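Transcriptional regulator (Streptococcus dysgalactiae, PDB 5W4M) acts as a quorum-sensing receptor for SHP peptide pheromones and probably binds DNA through its helix-turn-helix domain to regulate transcription. Local coordinates at residues Q14-S19 with D53-T58; G6-R11 with D60-T65. The protein carries 1 engineered substitution. All coordinates share one frame; numbering follows the deposited sequence.

Contact 1: residues Q14-S19 with D53-T58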
# COMPACT_ATOMS: atom_id res chain seq x y z
N GLN B 14 11.26 15.12 -19.02
CA GLN B 14 11.65 14.85 -20.40
C GLN B 14 11.15 13.48 -20.85
O GLN B 14 10.75 13.31 -22.00
CB GLN B 14 13.17 14.95 -20.53
CG GLN B 14 13.70 16.35 -20.31
CD GLN B 14 15.22 16.40 -20.30
OE1 GLN B 14 15.87 15.52 -19.74
NE2 GLN B 14 15.78 17.44 -20.91
N GLY B 15 11.15 12.50 -19.94
CA GLY B 15 10.57 11.21 -20.27
C GLY B 15 9.10 11.30 -20.63
O GLY B 15 8.61 10.54 -21.47
N LYS B 16 8.38 12.24 -20.02
CA LYS B 16 6.98 12.46 -20.33
C LYS B 16 6.78 13.39 -21.52
O LYS B 16 5.64 13.73 -21.84
CB LYS B 16 6.24 13.01 -19.10
CG LYS B 16 6.22 12.05 -17.93
CD LYS B 16 5.57 12.67 -16.70
CE LYS B 16 5.20 11.59 -15.70
NZ LYS B 16 3.72 11.47 -15.51
N GLN B 17 7.88 13.81 -22.16
CA GLN B 17 7.83 14.67 -23.34
C GLN B 17 7.13 16.00 -23.04
O GLN B 17 6.39 16.54 -23.86
CB GLN B 17 7.15 13.97 -24.52
CG GLN B 17 7.83 12.68 -24.94
CD GLN B 17 7.83 12.49 -26.44
OE1 GLN B 17 7.51 11.41 -26.94
NE2 GLN B 17 8.19 13.54 -27.17
N VAL B 18 7.37 16.52 -21.84
CA VAL B 18 6.78 17.78 -21.40
C VAL B 18 7.82 18.88 -21.48
O VAL B 18 8.97 18.69 -21.06
CB VAL B 18 6.22 17.65 -19.97
CG1 VAL B 18 5.44 18.90 -19.58
CG2 VAL B 18 5.35 16.42 -19.87
N SER B 19 7.42 20.02 -22.02
CA SER B 19 8.31 21.17 -22.11
C SER B 19 8.16 22.05 -20.88
O SER B 19 7.10 22.11 -20.25
CB SER B 19 8.02 21.98 -23.37
OG SER B 19 8.79 23.17 -23.39
N ASP B 53 2.25 17.97 -9.59
CA ASP B 53 0.83 17.78 -9.89
C ASP B 53 0.55 17.93 -11.38
O ASP B 53 -0.20 17.14 -11.96
CB ASP B 53 -0.00 18.76 -9.06
CG ASP B 53 -1.49 18.56 -9.25
OD1 ASP B 53 -1.97 17.44 -9.01
OD2 ASP B 53 -2.18 19.53 -9.63
N LYS B 54 1.16 18.94 -12.01
CA LYS B 54 1.00 19.11 -13.45
C LYS B 54 1.60 17.96 -14.24
O LYS B 54 1.11 17.61 -15.31
CB LYS B 54 1.63 20.43 -13.91
CG LYS B 54 1.02 21.66 -13.29
CD LYS B 54 1.66 22.90 -13.88
CE LYS B 54 1.08 24.16 -13.26
NZ LYS B 54 1.66 25.37 -13.88
N LEU B 55 2.67 17.36 -13.72
CA LEU B 55 3.33 16.22 -14.34
C LEU B 55 2.71 14.89 -13.93
O LEU B 55 3.14 13.84 -14.43
CB LEU B 55 4.82 16.21 -14.00
CG LEU B 55 5.62 17.35 -14.63
CD1 LEU B 55 7.00 17.48 -13.99
CD2 LEU B 55 5.74 17.12 -16.13
N ASN B 56 1.72 14.91 -13.04
CA ASN B 56 1.04 13.70 -12.57
C ASN B 56 2.04 12.71 -11.98
O ASN B 56 1.98 11.50 -12.23
CB ASN B 56 0.22 13.07 -13.70
CG ASN B 56 -1.02 13.88 -14.01
OD1 ASN B 56 -1.92 14.00 -13.19
ND2 ASN B 56 -1.07 14.45 -15.21
N ILE B 57 2.97 13.23 -11.18
CA ILE B 57 3.88 12.42 -10.39
C ILE B 57 3.55 12.68 -8.92
O ILE B 57 3.62 13.83 -8.47
CB ILE B 57 5.35 12.76 -10.68
CG1 ILE B 57 5.63 12.64 -12.18
CG2 ILE B 57 6.28 11.87 -9.86
CD1 ILE B 57 6.94 13.26 -12.61
N THR B 58 3.20 11.64 -8.19
CA THR B 58 2.96 11.83 -6.77
C THR B 58 4.27 12.15 -6.06
O THR B 58 5.36 11.79 -6.51
CB THR B 58 2.30 10.60 -6.15
OG1 THR B 58 3.31 9.65 -5.80
CG2 THR B 58 1.32 9.95 -7.12
O HOH W 1 4.01 9.40 -13.58
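Lys16 reaches across to the 53-58 segment and puts its ammonium on a backbone carbonyl: NZ donates to Leu55 O at 2.7 Å. The bond enters almost head-on, with a C=O···N angle of 172°. The same nitrogen gives a second proton to a water 2.8 Å from Lys16 NZ, and that water donates to Asn56 O, so two successive carbonyls are tied to one lysine, one directly and one through solvent. The aliphatic part of the chain has its own partner. Lys16 CE lies 3.7 Å from Ile57 CG1, the two side chains crossing at a slant, and the chain stays extended until a bend at chi4 (-114°) turns NZ onto the carbonyl. Beside it, Val18 meets Leu55: both methyls and CB gather round Leu55 CD2, with Val18 CG2 closest at 3.8 Å.

Both backbones are at matching points here. Gln17 and Asn56 each take positive phi right after a helix and close a Schellman motif, and Ser19 and Thr58 then N-cap the helices that follow. Leu23 of helix 20-23 touches both Val18 and Leu55, while Ile57 packs on Leu12, so the apolar half of the contact runs into the core of the domain.

The second subunit adds partners for Lys16 NZ: Glu144 of that subunit forms a salt bridge with it, and Tyr133 of that subunit a hydrogen bond. A thiocyanate ion, probably from the crystallisation liquor, lies about 4 Å from the lysine side chain. A carboxylate and a carbonyl at the ammonium would favour its charged form, and one lysine connects two post-helical turns within the helix-turn-helix domain to the partner chain.

Contact 2: residues G6-R11 with D60-T65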
# COMPACT_ATOMS: atom_id res chain seq x y z
N GLY B 6 16.16 18.94 -8.84
CA GLY B 6 15.82 19.35 -10.19
C GLY B 6 16.35 18.41 -11.26
O GLY B 6 15.73 18.27 -12.32
N LYS B 7 17.49 17.77 -11.00
CA LYS B 7 18.02 16.81 -11.97
C LYS B 7 17.09 15.62 -12.13
O LYS B 7 16.89 15.12 -13.24
CB LYS B 7 19.42 16.37 -11.54
CG LYS B 7 20.39 17.51 -11.27
CD LYS B 7 21.23 17.84 -12.49
CE LYS B 7 22.34 18.82 -12.15
NZ LYS B 7 23.27 19.05 -13.29
N THR B 8 16.51 15.15 -11.02
CA THR B 8 15.55 14.05 -11.09
C THR B 8 14.26 14.50 -11.77
O THR B 8 13.72 13.79 -12.62
CB THR B 8 15.27 13.51 -9.69
OG1 THR B 8 16.49 13.02 -9.12
CG2 THR B 8 14.24 12.39 -9.73
N LEU B 9 13.76 15.68 -11.40
CA LEU B 9 12.55 16.21 -12.01
C LEU B 9 12.72 16.39 -13.52
O LEU B 9 11.78 16.16 -14.29
CB LEU B 9 12.16 17.53 -11.35
CG LEU B 9 10.89 18.20 -11.89
CD1 LEU B 9 9.67 17.72 -11.12
CD2 LEU B 9 11.02 19.71 -11.83
N ARG B 10 13.91 16.82 -13.95
CA ARG B 10 14.16 17.02 -15.37
C ARG B 10 14.05 15.71 -16.14
O ARG B 10 13.42 15.66 -17.20
CB ARG B 10 15.54 17.65 -15.58
CG ARG B 10 16.07 17.52 -17.00
CD ARG B 10 17.17 18.53 -17.28
NE ARG B 10 16.67 19.90 -17.20
CZ ARG B 10 17.32 20.96 -17.68
NH1 ARG B 10 18.49 20.81 -18.29
NH2 ARG B 10 16.79 22.17 -17.56
N ARG B 11 14.65 14.64 -15.61
CA ARG B 11 14.60 13.36 -16.30
C ARG B 11 13.17 12.84 -16.39
O ARG B 11 12.77 12.30 -17.43
CB ARG B 11 15.50 12.35 -15.59
CG ARG B 11 15.56 11.00 -16.29
CD ARG B 11 16.52 10.05 -15.58
NE ARG B 11 16.20 9.92 -14.17
CZ ARG B 11 15.25 9.13 -13.69
NH1 ARG B 11 14.50 8.41 -14.51
NH2 ARG B 11 15.03 9.07 -12.38
N ASP B 60 5.33 10.88 -3.45
CA ASP B 60 5.94 9.65 -2.97
C ASP B 60 6.82 9.01 -4.04
O ASP B 60 7.93 8.55 -3.74
CB ASP B 60 4.85 8.68 -2.51
CG ASP B 60 5.36 7.64 -1.55
OD1 ASP B 60 5.97 8.03 -0.52
OD2 ASP B 60 5.16 6.43 -1.80
N GLU B 61 6.35 8.96 -5.29
CA GLU B 61 7.19 8.41 -6.35
C GLU B 61 8.38 9.32 -6.65
O GLU B 61 9.45 8.83 -7.03
CB GLU B 61 6.37 8.15 -7.61
CG GLU B 61 4.94 7.73 -7.33
CD GLU B 61 4.04 7.79 -8.54
OE1 GLU B 61 3.44 6.76 -8.89
OE2 GLU B 61 3.92 8.88 -9.16
N PHE B 62 8.23 10.63 -6.47
CA PHE B 62 9.35 11.53 -6.75
C PHE B 62 10.45 11.38 -5.70
O PHE B 62 11.63 11.27 -6.04
CB PHE B 62 8.85 12.97 -6.82
CG PHE B 62 9.95 13.97 -7.02
CD1 PHE B 62 10.52 14.15 -8.27
CD2 PHE B 62 10.42 14.73 -5.96
CE1 PHE B 62 11.53 15.07 -8.47
CE2 PHE B 62 11.43 15.66 -6.15
CZ PHE B 62 11.99 15.83 -7.40
N VAL B 63 10.07 11.38 -4.42
CA VAL B 63 11.07 11.24 -3.36
C VAL B 63 11.75 9.88 -3.43
O VAL B 63 12.98 9.78 -3.28
CB VAL B 63 10.43 11.49 -1.98
CG1 VAL B 63 11.40 11.15 -0.87
CG2 VAL B 63 9.96 12.93 -1.87
N SER B 64 10.98 8.82 -3.69
CA SER B 64 11.58 7.50 -3.80
C SER B 64 12.46 7.36 -5.04
O SER B 64 13.34 6.49 -5.06
CB SER B 64 10.49 6.42 -3.82
OG SER B 64 9.91 6.31 -5.10
N THR B 65 12.23 8.17 -6.07
CA THR B 65 13.08 8.12 -7.26
C THR B 65 14.39 8.87 -7.05
O THR B 65 15.46 8.37 -7.39
CB THR B 65 12.34 8.71 -8.47
OG1 THR B 65 11.08 8.05 -8.63
CG2 THR B 65 13.16 8.52 -9.74
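Phe62 turns the rim of its ring to helix 6-11: CE1 lies 3.8 Å from Leu9 CB, and Leu9 N sits at the same edge, near the ring plane. The ring gets there because CG stands anti to the backbone N (chi1 177°), which swings it out from a backbone position that does not itself face the other helix. The methyl of Thr8 approaches the ring obliquely, its CG2 4.0 Å from Phe62 CE1. Leu48 and Leu52 of helix 45-54 also pack on Phe62, and Leu52 touches Leu9 as well.

One turn on, Thr65 brings its methyl to helix 6-11, with Thr65 CG2 4.0 Å from Thr8 CG2. Thr65 CG2 also lies in the plane of the Arg11 guanidinium, at its edge, 3.3 Å from Arg11 NH2. The hydroxyls have other partners: Thr8 OG1 bonds His66 ND1, and Thr65 OG1 bonds Gln139 of the second subunit.

The axes of segments 6-11 and 60-65 approach to 10.3 Å, with 118° between their N-to-C directions, a steep crossing joined by van der Waals contacts, mostly of carbon. Such packing of the chain's first and fifth helices, round a leucine and phenylalanine core, fits the compact all-helical XRE-type helix-turn-helix domain.

Contacts 1 and 2 lie in the same small helical domain, their centres 10 Å apart and on the same side of the chain's centre. Both use helix 5-15, contact 2 its N-terminal half and contact 1 the turn that follows it, and their partners follow one another along the chain, from the 53-58 segment into helix 59-66. Contact 1 is therefore nested inside the loop that contact 2 closes. They meet directly where Leu55 CD1 comes within 3.9 Å of Leu9 CD1. Together they hold helix 5-15 and its following turn against the 53-65 part of the chain, and both also touch the second subunit, so the same part of the domain lies at the dimer contact.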